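Local coordinates for protein fructose-bisphosphate aldolase (Plasmodium falciparum, PDB 4TR9) that belongs to the class I fructose-bisphosphate aldolases, is built as a TIM barrel, and binds N'-[(E)-(2,4-dichlorophenyl)methylidene]-3,4-dihydroxybenzohydrazide in a pocket, at residues L22-T25 / A26-V30; H172-A175 / W176-R180. All coordinates share one frame; numbering follows the deposited sequence.

Contact 1: L22-T25 / A26-V30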
loop_
_atom_site.group_PDB
_atom_site.type_symbol
_atom_site.label_atom_id
_atom_site.label_comp_id
_atom_site.label_asym_id
_atom_site.label_seq_id
_atom_site.Cartn_x
_atom_site.Cartn_y
_atom_site.Cartn_z
ATOM N N LEU A 22 22.760 4.952 18.915
ATOM C CA LEU A 22 21.319 5.170 18.973
ATOM C C LEU A 22 20.627 4.132 19.849
ATOM O O LEU A 22 19.671 4.445 20.559
ATOM C CB LEU A 22 20.724 5.148 17.565
ATOM C CG LEU A 22 21.200 6.258 16.626
ATOM C CD1 LEU A 22 20.705 6.015 15.209
ATOM C CD2 LEU A 22 20.755 7.624 17.131
ATOM N N ALA A 23 21.115 2.898 19.793
ATOM C CA ALA A 23 20.556 1.813 20.591
ATOM C C ALA A 23 20.844 2.021 22.074
ATOM O O ALA A 23 20.021 1.691 22.929
ATOM C CB ALA A 23 21.106 0.475 20.126
ATOM N N THR A 24 22.019 2.568 22.371
ATOM C CA THR A 24 22.417 2.839 23.748
ATOM C C THR A 24 21.558 3.938 24.362
ATOM O O THR A 24 21.043 3.789 25.471
ATOM C CB THR A 24 23.902 3.247 23.838
ATOM O OG1 THR A 24 24.728 2.157 23.409
ATOM C CG2 THR A 24 24.268 3.620 25.267
ATOM N N THR A 25 21.406 5.039 23.630
ATOM C CA THR A 25 20.631 6.183 24.098
ATOM C C THR A 25 19.159 5.824 24.286
ATOM O O THR A 25 18.526 6.251 25.252
ATOM C CB THR A 25 20.743 7.368 23.120
ATOM O OG1 THR A 25 22.122 7.709 22.935
ATOM C CG2 THR A 25 19.993 8.580 23.651
ATOM N N ALA A 26 18.624 5.034 23.360
ATOM C CA ALA A 26 17.221 4.633 23.405
ATOM C C ALA A 26 16.907 3.800 24.646
ATOM O O ALA A 26 15.895 4.023 25.310
ATOM C CB ALA A 26 16.855 3.862 22.148
ATOM N N GLN A 27 17.775 2.843 24.951
ATOM C CA GLN A 27 17.587 1.980 26.112
ATOM C C GLN A 27 17.828 2.748 27.409
ATOM O O GLN A 27 17.195 2.480 28.429
ATOM C CB GLN A 27 18.515 0.765 26.032
ATOM C CG GLN A 27 18.389 -0.203 27.201
ATOM C CD GLN A 27 17.028 -0.871 27.270
ATOM O OE1 GLN A 27 16.352 -1.040 26.255
ATOM N NE2 GLN A 27 16.618 -1.253 28.474
ATOM N N LYS A 28 18.743 3.710 27.353
ATOM C CA LYS A 28 19.105 4.501 28.524
ATOM C C LYS A 28 17.993 5.476 28.906
ATOM O O LYS A 28 17.808 5.790 30.082
ATOM C CB LYS A 28 20.413 5.251 28.262
ATOM C CG LYS A 28 20.988 5.982 29.463
ATOM C CD LYS A 28 22.464 6.290 29.249
ATOM C CE LYS A 28 22.708 6.923 27.886
ATOM N NZ LYS A 28 24.158 7.113 27.602
ATOM N N LEU A 29 17.251 5.947 27.907
ATOM C CA LEU A 29 16.126 6.846 28.147
ATOM C C LEU A 29 14.972 6.120 28.832
ATOM O O LEU A 29 14.169 6.734 29.533
ATOM C CB LEU A 29 15.645 7.470 26.835
ATOM C CG LEU A 29 16.510 8.586 26.252
ATOM C CD1 LEU A 29 15.976 9.024 24.897
ATOM C CD2 LEU A 29 16.573 9.763 27.211
ATOM N N VAL A 30 14.892 4.810 28.622
ATOM C CA VAL A 30 13.860 4.000 29.255
ATOM C C VAL A 30 14.469 3.085 30.314
ATOM O O VAL A 30 13.993 1.970 30.537
ATOM C CB VAL A 30 13.084 3.157 28.220
ATOM C CG1 VAL A 30 12.237 4.058 27.334
ATOM C CG2 VAL A 30 14.039 2.320 27.382
#
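Leu29 meets Thr25 one helical turn back, and its side chain climbs over that residue's carbonyl oxygen. CB stands 3.5 Å from Thr25 O, and CG comes closer still, 3.2 Å from Thr25 O. The first torsion explains this: with chi1 at -76° CG is anti to the carbonyl carbon and beside the backbone N, the same N that donates to Thr25 O at 3.0 Å. CD1 then passes the methyl of Thr25, its distance to Thr25 CG2 being 4.2 Å. The hydroxyl of Thr25 turns back up the helix to Glu21 O, which leaves the methyl to face the leucine. Helix 16-29 lies across the N-terminal end of the TIM barrel, where Leu29 and Thr25 rest on Ile109 and Val191, at the starts of strands 109-113 and 191-198. Lys28, exposed although it too touches Ile109, repeats the i to i+4 pattern with Thr24: its N donates to Thr24 O, its CB lies 3.2 Å from Thr24 O, and a bend at chi3 (49°) swings NZ to 4.2 Å from Thr24 CG2. Earlier in the series Ala26 N donates to Leu22 O at an N-H...O angle of 153°, and Gln27 N to Ala23 O.

Contact 2: H172-A175 / W176-R180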
loop_
_atom_site.group_PDB
_atom_site.type_symbol
_atom_site.label_atom_id
_atom_site.label_comp_id
_atom_site.label_asym_id
_atom_site.label_seq_id
_atom_site.Cartn_x
_atom_site.Cartn_y
_atom_site.Cartn_z
ATOM N N HIS A 172 -2.144 7.893 6.978
ATOM C CA HIS A 172 -0.952 7.634 6.180
ATOM C C HIS A 172 -0.012 8.836 6.136
ATOM O O HIS A 172 1.207 8.673 6.131
ATOM C CB HIS A 172 -1.328 7.222 4.756
ATOM C CG HIS A 172 -0.201 6.592 4.001
ATOM N ND1 HIS A 172 0.444 5.457 4.440
ATOM C CD2 HIS A 172 0.406 6.944 2.842
ATOM C CE1 HIS A 172 1.395 5.132 3.583
ATOM N NE2 HIS A 172 1.393 6.020 2.604
ATOM N N GLU A 173 -0.578 10.038 6.097
ATOM C CA GLU A 173 0.233 11.250 6.156
ATOM C C GLU A 173 0.933 11.346 7.507
ATOM O O GLU A 173 2.096 11.744 7.590
ATOM C CB GLU A 173 -0.623 12.495 5.902
ATOM C CG GLU A 173 -0.018 13.802 6.415
ATOM C CD GLU A 173 1.294 14.174 5.739
ATOM O OE1 GLU A 173 1.639 13.568 4.703
ATOM O OE2 GLU A 173 1.984 15.083 6.249
ATOM N N THR A 174 0.214 10.974 8.562
ATOM C CA THR A 174 0.790 10.905 9.897
ATOM C C THR A 174 1.928 9.893 9.932
ATOM O O THR A 174 3.026 10.193 10.401
ATOM C CB THR A 174 -0.268 10.520 10.949
ATOM O OG1 THR A 174 -1.125 11.641 11.200
ATOM C CG2 THR A 174 0.395 10.094 12.250
ATOM N N ALA A 175 1.657 8.699 9.417
ATOM C CA ALA A 175 2.625 7.608 9.436
ATOM C C ALA A 175 3.873 7.934 8.621
ATOM O O ALA A 175 4.994 7.740 9.089
ATOM C CB ALA A 175 1.981 6.327 8.924
ATOM N N TRP A 176 3.677 8.430 7.403
ATOM C CA TRP A 176 4.799 8.736 6.522
ATOM C C TRP A 176 5.588 9.938 7.031
ATOM O O TRP A 176 6.810 9.995 6.883
ATOM C CB TRP A 176 4.311 8.994 5.094
ATOM C CG TRP A 176 5.422 9.016 4.091
ATOM C CD1 TRP A 176 6.014 10.117 3.543
ATOM C CD2 TRP A 176 6.086 7.880 3.522
ATOM N NE1 TRP A 176 7.001 9.738 2.664
ATOM C CE2 TRP A 176 7.065 8.368 2.635
ATOM C CE3 TRP A 176 5.944 6.497 3.676
ATOM C CZ2 TRP A 176 7.899 7.524 1.905
ATOM C CZ3 TRP A 176 6.774 5.660 2.951
ATOM C CH2 TRP A 176 7.738 6.176 2.076
ATOM N N GLY A 177 4.884 10.893 7.630
ATOM C CA GLY A 177 5.522 12.062 8.208
ATOM C C GLY A 177 6.446 11.675 9.345
ATOM O O GLY A 177 7.593 12.121 9.407
ATOM N N LEU A 178 5.942 10.836 10.245
ATOM C CA LEU A 178 6.744 10.307 11.341
ATOM C C LEU A 178 7.884 9.453 10.801
ATOM O O LEU A 178 8.975 9.422 11.369
ATOM C CB LEU A 178 5.875 9.483 12.293
ATOM C CG LEU A 178 4.856 10.242 13.143
ATOM C CD1 LEU A 178 3.773 9.300 13.643
ATOM C CD2 LEU A 178 5.545 10.928 14.310
ATOM N N ALA A 179 7.618 8.766 9.695
ATOM C CA ALA A 179 8.599 7.881 9.081
ATOM C C ALA A 179 9.813 8.647 8.563
ATOM O O ALA A 179 10.954 8.280 8.847
ATOM C CB ALA A 179 7.957 7.089 7.952
ATOM N N ARG A 180 9.561 9.707 7.801
ATOM C CA ARG A 180 10.631 10.532 7.250
ATOM C C ARG A 180 11.455 11.172 8.360
ATOM O O ARG A 180 12.685 11.158 8.320
ATOM C CB ARG A 180 10.055 11.614 6.333
ATOM C CG ARG A 180 9.360 11.075 5.096
ATOM C CD ARG A 180 10.358 10.577 4.063
ATOM N NE ARG A 180 11.062 11.672 3.398
ATOM C CZ ARG A 180 12.325 12.009 3.638
ATOM N NH1 ARG A 180 12.878 13.020 2.983
ATOM N NH2 ARG A 180 13.037 11.331 4.528
#
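Trp176 begins the second segment by donating its backbone N to His172 O over 2.8 Å, at an N-H...O angle of 165°. Its CB lies 3.3 Å from the same oxygen, but the indole leaves the helix: chi1 of -167° sets CG anti to the backbone N, and NE1 reaches Glu173 OE1 of the second subunit. Gly177 follows, its N bonded to Glu173 O from above the carbonyl plane, 36° out of it. The carboxylate of Glu173 itself turns elsewhere, OE2 to Ser129 of its own chain and OE1 to Trp176 NE1 of the second subunit. Leu178 comes next and faces the barrel. Helix 168-187 is the crossover of a beta-alpha-beta unit between strands 150-157 and 191-198 of the TIM barrel, and Leu178 touches both, at Trp153 and Thr155 on one and Val194 and Pro196 on the other. Within the helix it lies side by side with Thr174, the two side chains pointing the same way, with Leu178 CD1 3.7 Å from Thr174 CG2. Thr174 OG1 is bonded back to Ser170 O, while Thr174 O accepts from Leu178 N and has Leu178 CG at 3.3 Å. Ala179 N donates to Ala175 O, and the two small methyls both rest on Ala223 of helix 206-226. Arg180, bonded through its N to Trp176 O at 2.9 Å, sends its side chain away from the first segment, and its NE forms an intersubunit salt bridge with Glu173 OE1 of the second subunit.

Each contact lies within one helix, 16-29 across the N-terminal end of the barrel and 168-187 on its outer wall, with centres 23 Å apart and nearest atoms about 12 Å apart, so they do not touch. They share strand 191-198 as a neighbour: residues 22-25 meet its first residue, Val191, whereas residues 176-180 pack farther along it. Contact 1 is partly buried, with Thr24, Gln27 and Lys28 exposed, and no other chain of the assembly touches it. Contact 2 is buried, and His172, Glu173, Trp176 and Arg180 bond to a second subunit. Each pairs a threonine methyl with a leucine four residues later; the charged chemistry at the subunit boundary belongs to contact 2.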